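Local coordinates for acyl-CoA dehydrogenase (Bacillus anthracis, PDB 3OWA) that probably oxidises acyl-CoA thioesters to the corresponding enoyl-CoA products, using a bound FAD cofactor as the electron acceptor, at the interface of chains A and B. Coordinates in Å, arbitrary orientation; residue numbers count along the deposited sequence, not the author numbering. Chains: chain A/B, Acyl-CoA dehydrogenase.

Contact 1: the interface of chains A and B. Residues chain A 385, 388-390; chain B 186, 225-227.
A:Met389, a selenomethionine in the model, enters chain B between the indole of B:Trp186 and the stretch B:Glu225 to B:Lys227. Its chain leaves CB with CG anti to the carbonyl carbon (chi1 -66°), which turns CG toward the indole; CG lies 3.8 Å from B:Trp186 NE1, with CZ2 slightly farther. A bend at chi2 then brings the selenium obliquely to the NE1 rim, above the indole plane and not stacked on the ring centre, SE standing 3.5 Å from B:Trp186 NE1. From another direction the B:Glu225 side chain crosses it at about a right angle, its carboxylate OE2 3.8 Å from A:Met389 SE and its CB at a similar range. A second bend, at chi3, carries the methyl to B:Lys227: CE rests 3.8 Å from B:Lys227 CG, the two chains side by side and pointing the same way. Seen from the selenium, the indole nitrogen and the carboxylate oxygen lie 77° apart. B:Glu225 CG lies at the indole edge, in its plane, and so links the two walls around A:Met389 within chain B. Backbones join the chains as well. A:Met389 and B:Lys227 form an antiparallel beta bridge, a short pairing of loop segments at the two-fold interface of identical subunits, probably the biological dimer, and A:Phe388 O faces B:Lys227 CA. Beside the bridge, A:Ala390 CB packs against B:Lys226 CB. The 3-10 turn 384-388 sets A:Gly385 C above the indole plane at the benzo rim, on the selenium's side, 3.5 Å from B:Trp186 CH2. The bridging bond is nearly straight: A:Ala390 N donates to B:Lys226 O at 2.9 Å.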
ATOM      1  N   GLY A 385      10.657 -11.974   3.507  1.00 29.52           N
ATOM      2  CA  GLY A 385       9.674 -12.998   3.927  1.00 28.41           C
ATOM      3  C   GLY A 385       9.380 -12.939   5.426  1.00 28.52           C
ATOM      4  O   GLY A 385       8.303 -13.316   5.833  1.00 25.94           O
ATOM      5  N   PHE A 388       6.296 -11.115   6.526  1.00 22.76           N
ATOM      6  CA  PHE A 388       4.998 -11.743   6.212  1.00 24.10           C
ATOM      7  C   PHE A 388       4.698 -12.785   7.305  1.00 25.64           C
ATOM      8  O   PHE A 388       3.676 -13.478   7.270  1.00 25.10           O
ATOM      9  CB  PHE A 388       5.135 -12.391   4.849  1.00 23.79           C
ATOM     10  CG  PHE A 388       3.802 -12.793   4.182  1.00 23.92           C
ATOM     11  CD1 PHE A 388       3.482 -14.135   4.017  1.00 25.04           C
ATOM     12  CD2 PHE A 388       2.953 -11.827   3.701  1.00 23.02           C
ATOM     13  CE1 PHE A 388       2.340 -14.540   3.391  1.00 23.68           C
ATOM     14  CE2 PHE A 388       1.740 -12.195   3.051  1.00 20.37           C
ATOM     15  CZ  PHE A 388       1.450 -13.556   2.896  1.00 22.16           C
HETATM   16  N   MSE A 389       5.570 -12.856   8.320  1.00 25.26           N
HETATM   17  CA  MSE A 389       5.439 -13.897   9.381  1.00 27.34           C
HETATM   18  C   MSE A 389       4.877 -13.275  10.661  1.00 28.13           C
HETATM   19  O   MSE A 389       5.418 -12.242  11.132  1.00 26.45           O
HETATM   20  CB  MSE A 389       6.818 -14.527   9.704  1.00 27.29           C
HETATM   21  CG  MSE A 389       7.432 -15.311   8.583  1.00 27.95           C
HETATM   22 SE   MSE A 389       6.352 -16.843   8.162  0.55 34.38          SE
HETATM   23  CE  MSE A 389       5.846 -16.370   6.391  1.00 28.25           C
ATOM     24  N   ALA A 390       3.820 -13.884  11.226  1.00 28.53           N
ATOM     25  CA  ALA A 390       3.146 -13.303  12.429  1.00 31.23           C
ATOM     26  C   ALA A 390       4.118 -13.164  13.616  1.00 33.16           C
ATOM     27  O   ALA A 390       3.901 -12.377  14.547  1.00 33.09           O
ATOM     28  CB  ALA A 390       1.938 -14.161  12.848  1.00 31.61           C
TER
ATOM     29  N   TRP B 186      10.601 -22.091   4.761  1.00 28.45           N
ATOM     30  CA  TRP B 186       9.428 -21.575   4.063  1.00 28.09           C
ATOM     31  C   TRP B 186       9.055 -22.408   2.836  1.00 28.59           C
ATOM     32  O   TRP B 186       8.803 -21.857   1.745  1.00 27.68           O
ATOM     33  CB  TRP B 186       9.580 -20.092   3.657  1.00 27.46           C
ATOM     34  CG  TRP B 186       9.633 -19.137   4.804  1.00 30.32           C
ATOM     35  CD1 TRP B 186       8.950 -19.228   5.984  1.00 30.69           C
ATOM     36  CD2 TRP B 186      10.416 -17.945   4.888  1.00 29.21           C
ATOM     37  NE1 TRP B 186       9.262 -18.178   6.787  1.00 31.15           N
ATOM     38  CE2 TRP B 186      10.156 -17.366   6.140  1.00 32.34           C
ATOM     39  CE3 TRP B 186      11.332 -17.328   4.036  1.00 30.20           C
ATOM     40  CZ2 TRP B 186      10.762 -16.177   6.558  1.00 29.56           C
ATOM     41  CZ3 TRP B 186      11.938 -16.150   4.458  1.00 30.47           C
ATOM     42  CH2 TRP B 186      11.644 -15.597   5.695  1.00 28.74           C
ATOM     43  N   GLU B 225       4.180 -22.542   9.698  1.00 32.96           N
ATOM     44  CA  GLU B 225       4.355 -21.123   9.974  1.00 33.67           C
ATOM     45  C   GLU B 225       2.991 -20.452  10.162  1.00 33.14           C
ATOM     46  O   GLU B 225       1.968 -20.883   9.605  1.00 35.19           O
ATOM     47  CB  GLU B 225       5.038 -20.465   8.761  1.00 34.91           C
ATOM     48  CG  GLU B 225       6.417 -21.015   8.470  1.00 36.25           C
ATOM     49  CD  GLU B 225       7.454 -20.496   9.450  1.00 41.39           C
ATOM     50  OE1 GLU B 225       8.656 -20.723   9.234  1.00 48.10           O
ATOM     51  OE2 GLU B 225       7.075 -19.838  10.434  1.00 45.50           O
ATOM     52  N   LYS B 226       2.991 -19.384  10.932  1.00 31.12           N
ATOM     53  CA  LYS B 226       1.849 -18.516  11.140  1.00 30.35           C
ATOM     54  C   LYS B 226       2.101 -17.330  10.251  1.00 28.22           C
ATOM     55  O   LYS B 226       3.074 -16.611  10.438  1.00 28.68           O
ATOM     56  CB  LYS B 226       1.777 -18.103  12.617  1.00 31.53           C
ATOM     57  CG  LYS B 226       1.290 -19.223  13.503  1.00 40.21           C
ATOM     58  CD  LYS B 226       1.858 -19.141  14.935  1.00 50.87           C
ATOM     59  CE  LYS B 226       1.113 -20.125  15.836  1.00 56.94           C
ATOM     60  NZ  LYS B 226       1.528 -21.553  15.584  1.00 60.19           N
ATOM     61  N   LYS B 227       1.255 -17.140   9.246  1.00 25.78           N
ATOM     62  CA  LYS B 227       1.591 -16.213   8.155  1.00 26.25           C
ATOM     63  C   LYS B 227       0.563 -15.081   8.050  1.00 24.87           C
ATOM     64  O   LYS B 227      -0.576 -15.223   8.479  1.00 23.32           O
ATOM     65  CB  LYS B 227       1.597 -16.938   6.769  1.00 26.66           C
ATOM     66  CG  LYS B 227       2.521 -18.146   6.637  1.00 28.53           C
ATOM     67  CD  LYS B 227       2.677 -18.585   5.164  1.00 27.98           C
ATOM     68  CE  LYS B 227       1.401 -19.208   4.515  1.00 27.00           C
ATOM     69  NZ  LYS B 227       0.727 -20.293   5.321  1.00 32.30           N
TER

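Contact 2: the interface of chains A and B. Residues chain A 412, 416, 490-491, 494; chain B 306, 310, 381.
The carboxylate of A:Glu412 and the amide of B:Gln381 meet from opposite directions, their planes 63° apart. B:Gln381 NE2 donates to A:Glu412 OE2 at 2.8 Å, using the syn lone pair of that oxygen, and the acceptor lies in the plane of the amide. The other oxygen is met from above the carboxylate plane: B:Lys310 NZ forms a salt bridge to A:Glu412 OE1 at 3.0 Å, 54° out of the plane. Two bonds therefore hold both oxygens and fix the rotation of the group, and the lysine would be expected to favour its anionic form. A bend at chi2 of A:Glu412 (67°) directs the carboxylate to these partners, while its CG packs against B:Lys310 CE and its CB against B:Leu306 CD1. B:Leu306 fills the apolar part, with 87 Å² of its surface hidden. Its CD1 reaches tip to tip toward A:Leu416, 3.9 Å from A:Leu416 CG. Both methyls also touch A:Val494, CD1 lying 3.6 Å from A:Val494 CG2, while B:Leu306 CG rests on A:Gln490 CB. The second amide serves the backbone: B:Leu306 N, at the start of helix 305-338, donates to A:Gln490 OE1 at 2.9 Å, in the carbonyl plane. This interchain bond caps an N-H in the first turn of the helix, where a helix has no internal acceptor to offer. The site joins helices 411-427 and 490-520 of chain A to helices 305-338 and 358-383 of chain B, tying an ion pair and a hydrophobic plug into what is probably the dimer interface of the enzyme.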
ATOM      1  N   GLU A 412     -10.939   9.737   1.591  1.00 29.54           N
ATOM      2  CA  GLU A 412     -11.653  10.419   0.486  1.00 31.31           C
ATOM      3  C   GLU A 412     -12.512  11.561   1.054  1.00 31.82           C
ATOM      4  O   GLU A 412     -12.534  12.674   0.517  1.00 30.71           O
ATOM      5  CB  GLU A 412     -12.585   9.450  -0.270  1.00 31.02           C
ATOM      6  CG  GLU A 412     -11.830   8.365  -1.089  1.00 34.97           C
ATOM      7  CD  GLU A 412     -11.073   7.363  -0.201  1.00 36.15           C
ATOM      8  OE1 GLU A 412      -9.877   7.084  -0.484  1.00 35.93           O
ATOM      9  OE2 GLU A 412     -11.684   6.866   0.786  1.00 32.90           O
ATOM     10  N   LEU A 416     -12.247  15.547   0.394  1.00 40.40           N
ATOM     11  CA  LEU A 416     -13.325  16.281  -0.247  1.00 42.45           C
ATOM     12  C   LEU A 416     -13.796  17.499   0.539  1.00 43.52           C
ATOM     13  O   LEU A 416     -14.246  18.470  -0.044  1.00 44.49           O
ATOM     14  CB  LEU A 416     -14.525  15.375  -0.497  1.00 42.31           C
ATOM     15  CG  LEU A 416     -14.336  14.294  -1.537  1.00 42.42           C
ATOM     16  CD1 LEU A 416     -15.540  13.373  -1.441  1.00 43.13           C
ATOM     17  CD2 LEU A 416     -14.261  14.945  -2.930  1.00 43.98           C
ATOM     18  N   GLN A 490     -15.408  15.826  -8.046  1.00 37.58           N
ATOM     19  CA  GLN A 490     -14.622  15.235  -6.928  1.00 36.31           C
ATOM     20  C   GLN A 490     -13.136  15.075  -7.212  1.00 35.57           C
ATOM     21  O   GLN A 490     -12.295  15.360  -6.323  1.00 35.59           O
ATOM     22  CB  GLN A 490     -15.236  13.920  -6.475  1.00 33.85           C
ATOM     23  CG  GLN A 490     -16.630  14.058  -5.956  1.00 33.57           C
ATOM     24  CD  GLN A 490     -17.077  12.801  -5.243  1.00 34.94           C
ATOM     25  OE1 GLN A 490     -16.666  11.695  -5.605  1.00 32.35           O
ATOM     26  NE2 GLN A 490     -17.921  12.956  -4.232  1.00 33.51           N
ATOM     27  N   GLU A 491     -12.800  14.675  -8.440  1.00 35.94           N
ATOM     28  CA  GLU A 491     -11.383  14.465  -8.822  1.00 37.14           C
ATOM     29  C   GLU A 491     -10.561  15.732  -8.648  1.00 38.09           C
ATOM     30  O   GLU A 491      -9.440  15.673  -8.146  1.00 37.72           O
ATOM     31  CB  GLU A 491     -11.223  13.995 -10.275  1.00 37.35           C
ATOM     32  CG  GLU A 491     -11.948  12.706 -10.600  1.00 38.53           C
ATOM     33  CD  GLU A 491     -13.343  12.921 -11.158  1.00 41.45           C
ATOM     34  OE1 GLU A 491     -14.007  13.931 -10.807  1.00 42.41           O
ATOM     35  OE2 GLU A 491     -13.786  12.066 -11.956  1.00 41.30           O
ATOM     36  N   VAL A 494     -10.083  16.715  -4.876  1.00 38.32           N
ATOM     37  CA  VAL A 494      -9.049  15.895  -4.258  1.00 38.06           C
ATOM     38  C   VAL A 494      -7.639  16.387  -4.658  1.00 37.58           C
ATOM     39  O   VAL A 494      -6.720  16.376  -3.836  1.00 35.80           O
ATOM     40  CB  VAL A 494      -9.270  14.419  -4.604  1.00 38.23           C
ATOM     41  CG1 VAL A 494      -8.004  13.599  -4.351  1.00 41.01           C
ATOM     42  CG2 VAL A 494     -10.415  13.885  -3.766  1.00 38.91           C
TER
ATOM     43  N   LEU B 306     -15.125   9.884  -7.344  1.00 35.59           N
ATOM     44  CA  LEU B 306     -13.885   9.360  -6.763  1.00 35.62           C
ATOM     45  C   LEU B 306     -13.846   7.854  -6.813  1.00 34.22           C
ATOM     46  O   LEU B 306     -12.779   7.280  -6.980  1.00 33.00           O
ATOM     47  CB  LEU B 306     -13.676   9.793  -5.317  1.00 34.97           C
ATOM     48  CG  LEU B 306     -13.265  11.231  -5.044  1.00 40.54           C
ATOM     49  CD1 LEU B 306     -12.827  11.283  -3.569  1.00 39.65           C
ATOM     50  CD2 LEU B 306     -12.122  11.671  -5.975  1.00 40.98           C
ATOM     51  N   LYS B 310     -11.171   5.404  -8.964  1.00 29.23           N
ATOM     52  CA  LYS B 310     -10.454   4.254  -8.419  1.00 28.68           C
ATOM     53  C   LYS B 310     -10.607   3.040  -9.324  1.00 28.65           C
ATOM     54  O   LYS B 310      -9.603   2.418  -9.701  1.00 27.37           O
ATOM     55  CB  LYS B 310     -10.962   3.903  -7.036  1.00 29.26           C
ATOM     56  CG  LYS B 310     -10.587   4.935  -5.964  1.00 31.38           C
ATOM     57  CD  LYS B 310     -11.204   4.492  -4.638  1.00 30.05           C
ATOM     58  CE  LYS B 310     -11.108   5.597  -3.556  1.00 27.64           C
ATOM     59  NZ  LYS B 310      -9.668   5.865  -3.195  1.00 27.06           N
ATOM     60  N   GLN B 381     -10.361  -0.029  -0.090  1.00 22.15           N
ATOM     61  CA  GLN B 381     -10.811   1.326   0.203  1.00 22.66           C
ATOM     62  C   GLN B 381     -12.277   1.486  -0.284  1.00 22.95           C
ATOM     63  O   GLN B 381     -13.147   2.121   0.374  1.00 24.38           O
ATOM     64  CB  GLN B 381      -9.902   2.387  -0.485  1.00 20.82           C
ATOM     65  CG  GLN B 381     -10.116   3.839   0.083  1.00 24.11           C
ATOM     66  CD  GLN B 381      -9.649   3.966   1.550  1.00 24.94           C
ATOM     67  OE1 GLN B 381      -8.955   3.104   2.041  1.00 24.92           O
ATOM     68  NE2 GLN B 381     -10.057   5.036   2.241  1.00 24.59           N
TER

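Contact 1 and contact 2 lie about 34 Å apart, measured between the centres of their C-alpha atoms, and share no residue. Within one chain, however, helix 358-383, used in contact 2, leads into the 3-10 turn 384-388 of contact 1, so the symmetry twin of contact 2 adjoins contact 1. Gln381 and Gly385, one from each site, also line an FAD pocket, so the subunit contacts adjoin cofactor binding. Two-fold symmetry repeats both sites with the chains exchanged. Loop pairing at contact 1 and helix packing at contact 2 would together set the relative position of the subunits.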